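Local coordinates for protein 2-hydroxyisobutyryl-CoA synthetase (Aquincola tertiaricarbonis, PDB 6HE0) that is a two-domain AMP-binding enzyme of the ANL superfamily, modelled here with coenzyme A and adenosine monophosphate bound, at residues E120-H125 / I139-W144; V166-V171 / A217-P222; M285-T290 / M297-D302; T375-N380 / M410-L415. All coordinates share one frame; numbering follows the deposited sequence.

Contact 1 (E120-H125 / I139-W144); sequences EIFHVH and IGRADW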
# COMPACT_ATOMS: atom_id res chain seq x y z
N GLU A 120 10.25 -2.16 -19.96
CA GLU A 120 10.63 -1.05 -19.10
C GLU A 120 9.63 -0.75 -18.01
O GLU A 120 10.01 -0.14 -17.01
CB GLU A 120 10.91 0.23 -19.93
CG GLU A 120 12.31 0.26 -20.52
CD GLU A 120 13.44 0.03 -19.53
OE1 GLU A 120 13.48 0.72 -18.48
OE2 GLU A 120 14.27 -0.87 -19.79
N ILE A 121 8.37 -1.18 -18.18
CA ILE A 121 7.31 -0.90 -17.20
C ILE A 121 7.62 -1.58 -15.85
O ILE A 121 7.95 -2.77 -15.80
CB ILE A 121 5.88 -1.17 -17.76
CG1 ILE A 121 5.55 -0.06 -18.81
CG2 ILE A 121 4.80 -1.12 -16.65
CD1 ILE A 121 5.02 -0.59 -20.03
N PHE A 122 7.58 -0.78 -14.79
CA PHE A 122 7.94 -1.16 -13.43
C PHE A 122 6.74 -1.32 -12.50
O PHE A 122 6.68 -2.26 -11.72
CB PHE A 122 8.93 -0.10 -12.91
CG PHE A 122 9.45 -0.27 -11.50
CD1 PHE A 122 10.43 -1.22 -11.21
CD2 PHE A 122 9.03 0.58 -10.49
CE1 PHE A 122 10.93 -1.36 -9.92
CE2 PHE A 122 9.50 0.42 -9.19
CZ PHE A 122 10.47 -0.53 -8.91
N HIS A 123 5.82 -0.37 -12.54
CA HIS A 123 4.62 -0.35 -11.73
C HIS A 123 3.45 -0.03 -12.60
O HIS A 123 3.54 0.84 -13.46
CB HIS A 123 4.71 0.75 -10.63
CG HIS A 123 5.22 0.30 -9.28
ND1 HIS A 123 4.66 0.79 -8.10
CD2 HIS A 123 6.22 -0.56 -8.97
CE1 HIS A 123 5.37 0.24 -7.12
NE2 HIS A 123 6.33 -0.55 -7.58
N VAL A 124 2.31 -0.67 -12.31
CA VAL A 124 1.03 -0.39 -12.93
C VAL A 124 0.17 0.22 -11.86
O VAL A 124 -0.00 -0.34 -10.78
CB VAL A 124 0.39 -1.63 -13.60
CG1 VAL A 124 -1.04 -1.35 -14.07
CG2 VAL A 124 1.25 -2.09 -14.76
N HIS A 125 -0.31 1.43 -12.13
CA HIS A 125 -1.23 2.17 -11.27
C HIS A 125 -2.40 2.57 -12.15
O HIS A 125 -2.53 2.04 -13.27
CB HIS A 125 -0.53 3.37 -10.63
CG HIS A 125 0.43 2.94 -9.57
ND1 HIS A 125 -0.00 2.59 -8.31
CD2 HIS A 125 1.76 2.70 -9.66
CE1 HIS A 125 1.07 2.17 -7.66
NE2 HIS A 125 2.16 2.23 -8.43
N ILE A 139 4.23 2.96 -15.38
CA ILE A 139 5.38 3.78 -15.03
C ILE A 139 6.63 2.96 -15.24
O ILE A 139 6.79 1.90 -14.62
CB ILE A 139 5.35 4.33 -13.57
CG1 ILE A 139 3.88 4.60 -13.04
CG2 ILE A 139 6.27 5.55 -13.41
CD1 ILE A 139 3.19 5.83 -13.47
N GLY A 140 7.53 3.51 -16.06
CA GLY A 140 8.83 2.90 -16.34
C GLY A 140 9.75 2.97 -15.13
O GLY A 140 9.58 3.82 -14.25
N ARG A 141 10.72 2.06 -15.10
CA ARG A 141 11.73 1.92 -14.07
C ARG A 141 12.49 3.25 -13.83
O ARG A 141 12.62 3.70 -12.69
CB ARG A 141 12.68 0.80 -14.52
CG ARG A 141 13.54 0.20 -13.43
CD ARG A 141 13.42 -1.33 -13.37
NE ARG A 141 13.40 -1.95 -14.70
CZ ARG A 141 12.36 -2.63 -15.20
NH1 ARG A 141 11.25 -2.80 -14.48
NH2 ARG A 141 12.43 -3.15 -16.42
N ALA A 142 12.99 3.86 -14.92
CA ALA A 142 13.74 5.12 -14.90
C ALA A 142 12.84 6.30 -14.39
O ALA A 142 13.30 7.12 -13.58
CB ALA A 142 14.31 5.41 -16.30
N ASP A 143 11.56 6.34 -14.79
CA ASP A 143 10.61 7.35 -14.34
C ASP A 143 10.32 7.18 -12.85
O ASP A 143 10.18 8.19 -12.16
CB ASP A 143 9.30 7.35 -15.15
CG ASP A 143 9.40 7.92 -16.56
OD1 ASP A 143 10.51 8.34 -16.96
OD2 ASP A 143 8.35 7.98 -17.24
N TRP A 144 10.28 5.93 -12.34
CA TRP A 144 10.06 5.72 -10.91
C TRP A 144 11.22 6.34 -10.13
O TRP A 144 11.00 7.07 -9.16
CB TRP A 144 9.87 4.23 -10.56
CG TRP A 144 9.28 4.02 -9.20
CD1 TRP A 144 9.95 3.88 -8.02
CD2 TRP A 144 7.88 4.03 -8.87
NE1 TRP A 144 9.05 3.74 -6.98
CE2 TRP A 144 7.77 3.85 -7.47
CE3 TRP A 144 6.70 4.14 -9.63
CZ2 TRP A 144 6.54 3.77 -6.81
CZ3 TRP A 144 5.47 4.07 -8.97
CH2 TRP A 144 5.40 3.90 -7.58
O HOH W 1 12.18 3.04 -18.11
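Phe122 N and His123 N both donate to Ile139 O, at 2.8 and 3.2 Å, and this shared acceptor identifies a classic beta bulge in the hairpin of strands 121-126 and 136-140. Ile139 N returns a bond of 2.9 Å to His123 O, closing a hydrogen-bonded pair, whereas Ile121 and Gly140 form a non-hydrogen-bonded one; the register slips by one residue between them. In keeping with the bulge, the successive residues Phe122 and His123 both reach the same face of the Trp144 indole, obliquely. Phe122 CE2 sits 3.6 Å from Trp144 CG, above the five-membered ring, the planes 50° apart. Over the six-membered ring, His123 ND1 comes within 3.2 Å of Trp144 CH2, and here the planes differ by 40°. Trp144 reaches back to the strand because its CG lies opposite the backbone N (chi1 -164°), projecting the indole from the first turn of helix 141-157.

What fixes the His123 ring is polar: ND1 is hydrogen-bonded to His125 NE2 at 2.9 Å, while NE2 is bonded to Glu186 OE2 of the second subunit, so both nitrogens are held. His125 meets Trp144 rim to rim and also packs on Trp179 of helix 176-187.

Gly140 occupies the N-cap of helix 141-157, and at its start Arg141 N donates to Glu120 O at 3.0 Å. The aliphatic part of Arg141 leans on Phe122 through CD against CD1. Beside it, a water gives a hydrogen to Glu120 OE1 at 2.7 Å and weakly accepts one from Ala142 N.

Contact 2 (V166-V171 / A217-P222); sequences VCVAAV and AFYGTP. With COA (coenzyme A), chain D.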
# COMPACT_ATOMS: atom_id res chain seq x y z
N VAL A 166 8.41 9.19 8.44
CA VAL A 166 7.38 9.79 7.58
C VAL A 166 6.19 8.89 7.50
O VAL A 166 6.28 7.81 6.92
CB VAL A 166 7.91 10.20 6.18
CG1 VAL A 166 6.78 10.73 5.29
CG2 VAL A 166 9.02 11.25 6.29
N CYS A 167 5.06 9.34 8.08
CA CYS A 167 3.84 8.56 8.05
C CYS A 167 3.01 8.82 6.79
O CYS A 167 2.50 9.93 6.63
CB CYS A 167 3.01 8.75 9.30
SG CYS A 167 1.50 7.75 9.30
N VAL A 168 2.84 7.79 5.92
CA VAL A 168 2.04 7.86 4.69
C VAL A 168 0.71 7.20 5.00
O VAL A 168 0.59 5.97 5.02
CB VAL A 168 2.75 7.26 3.46
CG1 VAL A 168 1.97 7.59 2.19
CG2 VAL A 168 4.18 7.76 3.37
N ALA A 169 -0.26 8.04 5.35
CA ALA A 169 -1.58 7.60 5.76
C ALA A 169 -2.63 7.93 4.69
O ALA A 169 -3.61 8.66 4.90
CB ALA A 169 -1.94 8.20 7.10
N ALA A 170 -2.37 7.40 3.51
CA ALA A 170 -3.23 7.50 2.35
C ALA A 170 -3.23 6.09 1.77
O ALA A 170 -2.26 5.33 1.92
CB ALA A 170 -2.66 8.49 1.35
N VAL A 171 -4.33 5.74 1.12
CA VAL A 171 -4.49 4.39 0.58
C VAL A 171 -3.34 3.99 -0.36
O VAL A 171 -2.98 4.76 -1.22
CB VAL A 171 -5.89 4.16 -0.06
CG1 VAL A 171 -6.07 4.95 -1.35
CG2 VAL A 171 -6.18 2.66 -0.27
N ALA A 217 6.89 13.69 10.25
CA ALA A 217 6.10 14.12 9.11
C ALA A 217 4.95 13.16 8.81
O ALA A 217 5.02 11.96 9.11
CB ALA A 217 6.98 14.29 7.88
N PHE A 218 3.88 13.72 8.24
CA PHE A 218 2.66 13.02 7.91
C PHE A 218 2.17 13.44 6.53
O PHE A 218 2.22 14.63 6.17
CB PHE A 218 1.58 13.32 8.96
CG PHE A 218 0.23 12.64 8.75
CD1 PHE A 218 -0.71 13.18 7.87
CD2 PHE A 218 -0.13 11.53 9.49
CE1 PHE A 218 -1.98 12.60 7.72
CE2 PHE A 218 -1.39 10.96 9.34
CZ PHE A 218 -2.32 11.51 8.47
N TYR A 219 1.73 12.46 5.76
CA TYR A 219 1.14 12.68 4.46
C TYR A 219 -0.24 12.04 4.36
O TYR A 219 -0.39 10.84 4.67
CB TYR A 219 2.04 12.11 3.34
CG TYR A 219 1.34 12.12 1.99
CD1 TYR A 219 1.38 13.25 1.17
CD2 TYR A 219 0.61 11.02 1.55
CE1 TYR A 219 0.76 13.27 -0.07
CE2 TYR A 219 -0.06 11.04 0.31
CZ TYR A 219 0.04 12.17 -0.49
OH TYR A 219 -0.58 12.22 -1.72
N GLY A 220 -1.18 12.80 3.82
CA GLY A 220 -2.52 12.31 3.49
C GLY A 220 -3.36 13.37 2.80
O GLY A 220 -2.80 14.27 2.18
N THR A 221 -4.70 13.30 2.95
CA THR A 221 -5.62 14.36 2.50
C THR A 221 -5.81 15.30 3.69
O THR A 221 -5.73 14.85 4.85
CB THR A 221 -6.99 13.88 1.93
OG1 THR A 221 -7.79 13.23 2.92
CG2 THR A 221 -6.87 13.01 0.70
N PRO A 222 -6.08 16.61 3.46
CA PRO A 222 -6.25 17.53 4.62
C PRO A 222 -7.44 17.14 5.51
O PRO A 222 -7.32 17.17 6.73
CB PRO A 222 -6.43 18.91 3.97
CG PRO A 222 -5.87 18.76 2.60
CD PRO A 222 -6.16 17.36 2.19
N1A COA D . -7.75 8.96 3.34
C2A COA D . -7.67 8.11 4.37
N3A COA D . -8.64 7.40 4.95
C4A COA D . -9.83 7.66 4.39
C5A COA D . -10.08 8.51 3.33
C6A COA D . -8.96 9.19 2.78
N6A COA D . -9.02 10.00 1.73
N7A COA D . -11.43 8.54 3.03
C8A COA D . -11.96 7.74 3.92
N9A COA D . -11.06 7.16 4.76
C1B COA D . -11.33 6.18 5.82
C2B COA D . -12.53 6.55 6.69
O2B COA D . -12.17 7.56 7.62
C3B COA D . -12.97 5.18 7.20
O3B COA D . -12.17 4.71 8.31
P3B COA D . -12.57 4.89 9.82
O7A COA D . -11.99 3.79 10.57
O8A COA D . -12.01 6.22 10.17
O9A COA D . -14.09 4.98 9.92
C4B COA D . -12.63 4.23 6.04
O4B COA D . -11.63 4.92 5.25
C5B COA D . -13.82 3.87 5.17
O5B COA D . -14.46 5.11 4.80
P1A COA D . -15.56 5.24 3.64
O1A COA D . -16.08 6.61 3.51
O2A COA D . -16.68 4.27 3.81
O3A COA D . -14.72 4.71 2.39
P2A COA D . -14.35 5.16 0.91
O4A COA D . -15.49 4.79 0.06
O5A COA D . -14.09 6.66 0.90
O6A COA D . -12.98 4.41 0.60
CBP COA D . -10.65 5.10 0.48
CCP COA D . -11.84 4.80 1.39
CDP COA D . -9.45 5.62 1.28
CEP COA D . -10.25 3.77 -0.20
CAP COA D . -11.10 6.14 -0.57
OAP COA D . -11.61 7.35 -0.00
C9P COA D . -10.07 6.46 -1.65
O9P COA D . -9.73 5.60 -2.46
N8P COA D . -9.57 7.69 -1.69
C7P COA D . -8.52 8.01 -2.65
C6P COA D . -8.30 9.46 -2.76
C5P COA D . -7.02 9.88 -2.09
O5P COA D . -6.84 9.70 -0.89
N4P COA D . -6.16 10.52 -2.88
C3P COA D . -5.20 11.50 -2.39
C2P COA D . -3.85 10.92 -2.03
S1P COA D . -3.49 11.79 -0.49
O HOH W 2 -5.31 10.48 3.54
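Strands 165-168 and 217-220 are parallel neighbours in the five-stranded parallel sheet of the AMP-binding domain, and their C-terminal ends lead to the thiol end of coenzyme A. The short segment axes pass 4.6 Å apart at 16°, and a parallel ladder links them: Cys167 N to Ala217 O, Tyr219 N to Cys167 O, and Ala169 N to Tyr219 O at 2.9 Å.

Side chains divide between the two faces. On the face of Cys167 and Phe218, the Phe218 ring takes Ala169 CB at 3.6 Å from its CE2, and the Cys167 sulfur makes an oblique contact with the same ring; Leu206 of helix 202-213 covers this face. On the other, Val168 CG1 meets Tyr219 CD2 at 3.7 Å, and Ala170 CB touches Tyr219 CE2 farther along the ring. Tyr219 CG is opposite the backbone N (chi1 171°), which extends the phenol along this row; its hydroxyl is hydrogen-bonded to Ser250 OG.

Past the ladder, Thr221 N-caps the next helix, its OG1 weakly bonded to Tyr224 N. One water bridges the diverging backbones, donating to Ala169 O and accepting from Thr221 N. Coenzyme A S1P lies 3.2 Å from Tyr219 OH and 3.9 Å from Ala170 CB.

Contact 3 (M285-T290 / M297-D302); sequences MNVAGT and MLCWQD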
# COMPACT_ATOMS: atom_id res chain seq x y z
N MET A 285 4.30 16.32 -6.90
CA MET A 285 4.69 17.37 -5.96
C MET A 285 5.38 18.56 -6.70
O MET A 285 5.84 19.49 -6.03
CB MET A 285 5.59 16.85 -4.84
CG MET A 285 4.94 15.85 -3.93
SD MET A 285 6.08 15.21 -2.65
CE MET A 285 6.01 16.54 -1.51
N ASN A 286 5.37 18.56 -8.06
CA ASN A 286 5.93 19.64 -8.89
C ASN A 286 5.32 21.00 -8.53
O ASN A 286 5.92 22.04 -8.80
CB ASN A 286 5.74 19.35 -10.36
CG ASN A 286 4.31 19.36 -10.77
OD1 ASN A 286 3.54 18.48 -10.41
ND2 ASN A 286 3.95 20.37 -11.53
N VAL A 287 4.12 20.97 -7.94
CA VAL A 287 3.46 22.12 -7.33
C VAL A 287 3.45 21.78 -5.84
O VAL A 287 2.89 20.76 -5.44
CB VAL A 287 2.08 22.53 -7.95
CG1 VAL A 287 2.26 23.03 -9.37
CG2 VAL A 287 1.06 21.39 -7.91
N ALA A 288 4.23 22.52 -5.05
CA ALA A 288 4.39 22.27 -3.61
C ALA A 288 4.97 23.45 -2.90
O ALA A 288 5.85 24.14 -3.43
CB ALA A 288 5.32 21.08 -3.39
N GLY A 289 4.51 23.64 -1.67
CA GLY A 289 5.04 24.68 -0.81
C GLY A 289 6.38 24.26 -0.24
O GLY A 289 6.82 23.11 -0.40
N THR A 290 7.06 25.21 0.39
CA THR A 290 8.38 25.01 1.00
C THR A 290 8.29 25.48 2.44
O THR A 290 7.33 26.18 2.77
CB THR A 290 9.50 25.73 0.21
OG1 THR A 290 9.50 27.16 0.44
CG2 THR A 290 9.45 25.43 -1.28
N MET A 297 1.64 27.22 -3.10
CA MET A 297 2.62 26.34 -3.72
C MET A 297 3.56 27.00 -4.68
O MET A 297 3.19 27.94 -5.35
CB MET A 297 1.89 25.20 -4.44
CG MET A 297 0.89 24.48 -3.56
SD MET A 297 0.14 23.06 -4.31
CE MET A 297 -1.06 23.79 -5.28
N LEU A 298 4.74 26.44 -4.82
CA LEU A 298 5.73 26.86 -5.80
C LEU A 298 5.62 25.92 -6.99
O LEU A 298 5.32 24.72 -6.81
CB LEU A 298 7.13 26.77 -5.18
CG LEU A 298 7.87 28.06 -4.84
CD1 LEU A 298 7.00 29.10 -4.11
CD2 LEU A 298 9.11 27.76 -4.05
N CYS A 299 5.82 26.46 -8.20
CA CYS A 299 5.84 25.69 -9.45
C CYS A 299 7.29 25.37 -9.73
O CYS A 299 8.04 26.26 -10.15
CB CYS A 299 5.23 26.49 -10.60
SG CYS A 299 3.49 26.90 -10.37
N TRP A 300 7.71 24.12 -9.45
CA TRP A 300 9.08 23.62 -9.63
C TRP A 300 9.29 23.34 -11.13
O TRP A 300 9.26 22.19 -11.56
CB TRP A 300 9.27 22.36 -8.76
CG TRP A 300 9.19 22.63 -7.29
CD1 TRP A 300 8.09 22.99 -6.57
CD2 TRP A 300 10.27 22.53 -6.35
NE1 TRP A 300 8.42 23.16 -5.24
CE2 TRP A 300 9.75 22.88 -5.08
CE3 TRP A 300 11.64 22.18 -6.46
CZ2 TRP A 300 10.55 22.88 -3.92
CZ3 TRP A 300 12.42 22.20 -5.32
CH2 TRP A 300 11.88 22.54 -4.07
N GLN A 301 9.47 24.43 -11.90
CA GLN A 301 9.50 24.49 -13.37
C GLN A 301 10.46 23.55 -14.10
O GLN A 301 10.13 23.14 -15.21
CB GLN A 301 9.74 25.93 -13.87
CG GLN A 301 8.64 26.92 -13.49
CD GLN A 301 7.27 26.53 -13.98
OE1 GLN A 301 6.71 25.49 -13.59
NE2 GLN A 301 6.72 27.36 -14.84
N ASP A 302 11.64 23.24 -13.51
CA ASP A 302 12.62 22.34 -14.15
C ASP A 302 12.34 20.85 -13.92
O ASP A 302 13.12 20.01 -14.38
CB ASP A 302 14.04 22.71 -13.72
CG ASP A 302 14.16 22.75 -12.22
OD1 ASP A 302 13.76 23.77 -11.62
OD2 ASP A 302 14.56 21.73 -11.64
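Trp300 runs its side chain along the opposing segment, touching Asn286, Ala288 and Thr290 in turn. Its CG is opposite the carbonyl carbon (chi1 -66°), which lays the indole back across the hairpin of strands 287-288 and 297-299. Trp300 CB starts 3.4 Å from the backbone oxygen Asn286 O. That acceptor also takes Trp300 N, with Asn286 O at 2.8 Å. Trp300 CD1 passes the same Asn286 O at 3.3 Å. Next, NE1 donates to Ala288 O at 3.3 Å, with the oxygen only 1° out of the ring plane. Farther round the rim, CZ2 meets Thr290 CG2 at 3.8 Å, and that methyl also touches Leu298 CD2.

Ala288 O is gripped twice: Leu298 N donates at 2.9 Å from the face of the carbonyl plane opposite to that used by Trp300 NE1. Two donors thus fix this buried oxygen, and one of them fixes the rotation of the indole. Ala288 N completes the ladder by donating to Leu298 O.

Val287 and Cys299 share a face; Met297 SD comes up beside Val287 CG2, and all three side chains pack on Leu362 of strand 361-362, the third strand of this sheet. The indole instead lies against Arg153 and Ile154 of helix 141-157 and meets the ring of Tyr359.

Contact 4 (T375-N380 / M410-L415); sequences TIRGEN and MDELLL. With COA (coenzyme A), chain D.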
# COMPACT_ATOMS: atom_id res chain seq x y z
N THR A 375 -14.23 16.91 -6.01
CA THR A 375 -13.51 15.92 -5.24
C THR A 375 -14.32 15.45 -4.00
O THR A 375 -14.99 16.27 -3.36
CB THR A 375 -12.11 16.44 -4.94
OG1 THR A 375 -11.52 16.87 -6.18
CG2 THR A 375 -11.21 15.38 -4.40
N ILE A 376 -14.28 14.11 -3.72
CA ILE A 376 -14.90 13.45 -2.56
C ILE A 376 -13.82 12.64 -1.89
O ILE A 376 -13.34 11.66 -2.47
CB ILE A 376 -16.14 12.59 -2.93
CG1 ILE A 376 -17.28 13.47 -3.53
CG2 ILE A 376 -16.63 11.70 -1.75
CD1 ILE A 376 -17.96 14.54 -2.60
N ARG A 377 -13.40 13.07 -0.72
CA ARG A 377 -12.37 12.40 0.06
C ARG A 377 -11.11 12.10 -0.78
O ARG A 377 -10.57 10.99 -0.72
CB ARG A 377 -12.94 11.14 0.77
CG ARG A 377 -14.24 11.43 1.51
CD ARG A 377 -14.68 10.32 2.44
NE ARG A 377 -15.13 9.15 1.67
CZ ARG A 377 -16.37 8.96 1.24
NH1 ARG A 377 -17.31 9.87 1.47
NH2 ARG A 377 -16.67 7.86 0.56
N GLY A 378 -10.64 13.11 -1.53
CA GLY A 378 -9.44 13.03 -2.35
C GLY A 378 -9.63 12.35 -3.71
O GLY A 378 -8.66 12.17 -4.44
N GLU A 379 -10.89 11.95 -4.03
CA GLU A 379 -11.21 11.23 -5.27
C GLU A 379 -11.98 12.14 -6.21
O GLU A 379 -12.96 12.78 -5.80
CB GLU A 379 -12.04 9.96 -4.95
CG GLU A 379 -12.47 9.12 -6.15
CD GLU A 379 -11.35 8.53 -7.00
OE1 GLU A 379 -10.28 8.21 -6.44
OE2 GLU A 379 -11.54 8.43 -8.23
N ASN A 380 -11.52 12.20 -7.46
CA ASN A 380 -12.13 12.99 -8.53
C ASN A 380 -13.44 12.37 -8.94
O ASN A 380 -13.51 11.16 -9.14
CB ASN A 380 -11.23 13.02 -9.74
CG ASN A 380 -10.02 13.88 -9.61
OD1 ASN A 380 -9.23 13.95 -10.54
ND2 ASN A 380 -9.89 14.62 -8.49
N MET A 410 -15.16 14.67 7.00
CA MET A 410 -14.90 14.37 5.60
C MET A 410 -16.12 14.43 4.75
O MET A 410 -17.23 14.43 5.28
CB MET A 410 -14.16 13.03 5.43
CG MET A 410 -12.80 13.02 6.11
SD MET A 410 -11.92 11.48 5.89
CE MET A 410 -11.24 11.75 4.29
N ASP A 411 -15.91 14.54 3.41
CA ASP A 411 -17.02 14.67 2.47
C ASP A 411 -17.93 13.49 2.50
O ASP A 411 -17.51 12.35 2.77
CB ASP A 411 -16.54 14.83 1.02
CG ASP A 411 -15.47 15.86 0.82
OD1 ASP A 411 -15.71 17.02 1.14
OD2 ASP A 411 -14.41 15.50 0.28
N GLU A 412 -19.20 13.78 2.19
CA GLU A 412 -20.26 12.81 1.95
C GLU A 412 -20.88 13.18 0.63
O GLU A 412 -21.16 14.35 0.35
CB GLU A 412 -21.28 12.75 3.10
CG GLU A 412 -20.80 11.90 4.28
CD GLU A 412 -20.56 10.40 4.04
OE1 GLU A 412 -19.73 9.81 4.76
OE2 GLU A 412 -21.22 9.82 3.14
N LEU A 413 -21.02 12.18 -0.21
CA LEU A 413 -21.63 12.30 -1.51
C LEU A 413 -23.02 11.69 -1.38
O LEU A 413 -23.13 10.49 -1.16
CB LEU A 413 -20.84 11.47 -2.54
CG LEU A 413 -20.81 11.93 -4.01
CD1 LEU A 413 -20.37 10.81 -4.92
CD2 LEU A 413 -22.12 12.53 -4.47
N LEU A 414 -24.07 12.51 -1.54
CA LEU A 414 -25.45 12.06 -1.49
C LEU A 414 -26.07 12.07 -2.89
O LEU A 414 -25.96 13.08 -3.59
CB LEU A 414 -26.29 12.92 -0.51
CG LEU A 414 -27.83 12.65 -0.50
CD1 LEU A 414 -28.15 11.25 0.00
CD2 LEU A 414 -28.58 13.68 0.30
N LEU A 415 -26.68 10.95 -3.31
CA LEU A 415 -27.41 10.84 -4.59
C LEU A 415 -28.86 10.64 -4.29
O LEU A 415 -29.21 9.72 -3.55
CB LEU A 415 -26.96 9.69 -5.50
CG LEU A 415 -25.48 9.53 -5.81
CD1 LEU A 415 -25.28 8.37 -6.78
CD2 LEU A 415 -24.88 10.81 -6.40
N1A COA D . -7.75 8.96 3.34
C2A COA D . -7.67 8.11 4.37
N3A COA D . -8.64 7.40 4.95
C4A COA D . -9.83 7.66 4.39
C5A COA D . -10.08 8.51 3.33
C6A COA D . -8.96 9.19 2.78
N6A COA D . -9.02 10.00 1.73
N7A COA D . -11.43 8.54 3.03
C8A COA D . -11.96 7.74 3.92
N9A COA D . -11.06 7.16 4.76
C1B COA D . -11.33 6.18 5.82
C2B COA D . -12.53 6.55 6.69
O2B COA D . -12.17 7.56 7.62
C3B COA D . -12.97 5.18 7.20
O3B COA D . -12.17 4.71 8.31
P3B COA D . -12.57 4.89 9.82
O7A COA D . -11.99 3.79 10.57
O8A COA D . -12.01 6.22 10.17
O9A COA D . -14.09 4.98 9.92
C4B COA D . -12.63 4.23 6.04
O4B COA D . -11.63 4.92 5.25
C5B COA D . -13.82 3.87 5.17
O5B COA D . -14.46 5.11 4.80
P1A COA D . -15.56 5.24 3.64
O1A COA D . -16.08 6.61 3.51
O2A COA D . -16.68 4.27 3.81
O3A COA D . -14.72 4.71 2.39
P2A COA D . -14.35 5.16 0.91
O4A COA D . -15.49 4.79 0.06
O5A COA D . -14.09 6.66 0.90
O6A COA D . -12.98 4.41 0.60
CBP COA D . -10.65 5.10 0.48
CCP COA D . -11.84 4.80 1.39
CDP COA D . -9.45 5.62 1.28
CEP COA D . -10.25 3.77 -0.20
CAP COA D . -11.10 6.14 -0.57
OAP COA D . -11.61 7.35 -0.00
C9P COA D . -10.07 6.46 -1.65
O9P COA D . -9.73 5.60 -2.46
N8P COA D . -9.57 7.69 -1.69
C7P COA D . -8.52 8.01 -2.65
C6P COA D . -8.30 9.46 -2.76
C5P COA D . -7.02 9.88 -2.09
O5P COA D . -6.84 9.70 -0.89
N4P COA D . -6.16 10.52 -2.88
C3P COA D . -5.20 11.50 -2.39
C2P COA D . -3.85 10.92 -2.03
S1P COA D . -3.49 11.79 -0.49
O HOH W 3 -20.04 9.61 0.64
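Thr375 and Asp411 approach through backbone and carboxylate, Thr375 O being 3.8 Å from Asp411 OD2. Both atoms are acceptors; Arg474 NH2 bridges the two residues, hydrogen-bonded to Thr375 O and salt-bridged to the other carboxylate oxygen, Asp411 OD1.

Ile376 supplies the apolar part. Its CG1 meets Leu413 CG at 3.9 Å, the side chains crossing at about a right angle, while CD1 rests on Asp411 CB and CG2 lies over one face of the Arg377 guanidinium. Ile376 also opens the type I' turn that runs to Glu379, the tip of the hairpin of strands 374-376 and 379-381.

Arg377 carries most of the polar contact. Its backbone N donates to Asp411 OD2 at 2.8 Å, nearly straight at 174° and on the anti lone pair. The side chain bends at chi3 (-71°) and presents its edges to two sets of partners. NH1 donates to Asp411 O at 2.8 Å, in the guanidinium plane; a water accepting from NH1 and from Leu413 N also donates to OE2 of Glu412, which is salt-bridged through OE1 to Arg449 NH2. NE and NH2 both reach the coenzyme A diphosphate oxygen O5A, at 2.8 and 2.9 Å, and O1A hangs over the face opposite Ile376. The guanidinium thereby links the backbone just ahead of strand 412-419, at Asp411 O, to the diphosphate, and probably offsets its charge. Arg377 O accepts a bond of 3.1 Å from coenzyme A N6A, on the adenine that Met410 CE also touches.

Gly378 O lies 3.2 Å from coenzyme A C6P, and Glu379 N closes the turn on Ile376 O.

How the contacts relate
The four contacts follow one another along the chain without overlap. Contacts 1 to 3 belong to the AMP-binding part of the protein and contact 4 to the C-terminal domain. Contacts 1 and 3 are both hairpins, their centres 23 Å apart, and helix 141-157, which starts in contact 1, packs on contact 3. The same helix leads on to strand 165-168 of contact 2, in the parallel sheet. Contacts 2 and 4 lie 18 Å apart by centres yet touch, Thr221 CG2 and Gly378 CA being 4.0 Å apart, and both line coenzyme A. The ligand is therefore held where the two domains meet, with contact 2 near its sulfur and contact 4 at its diphosphate and adenine.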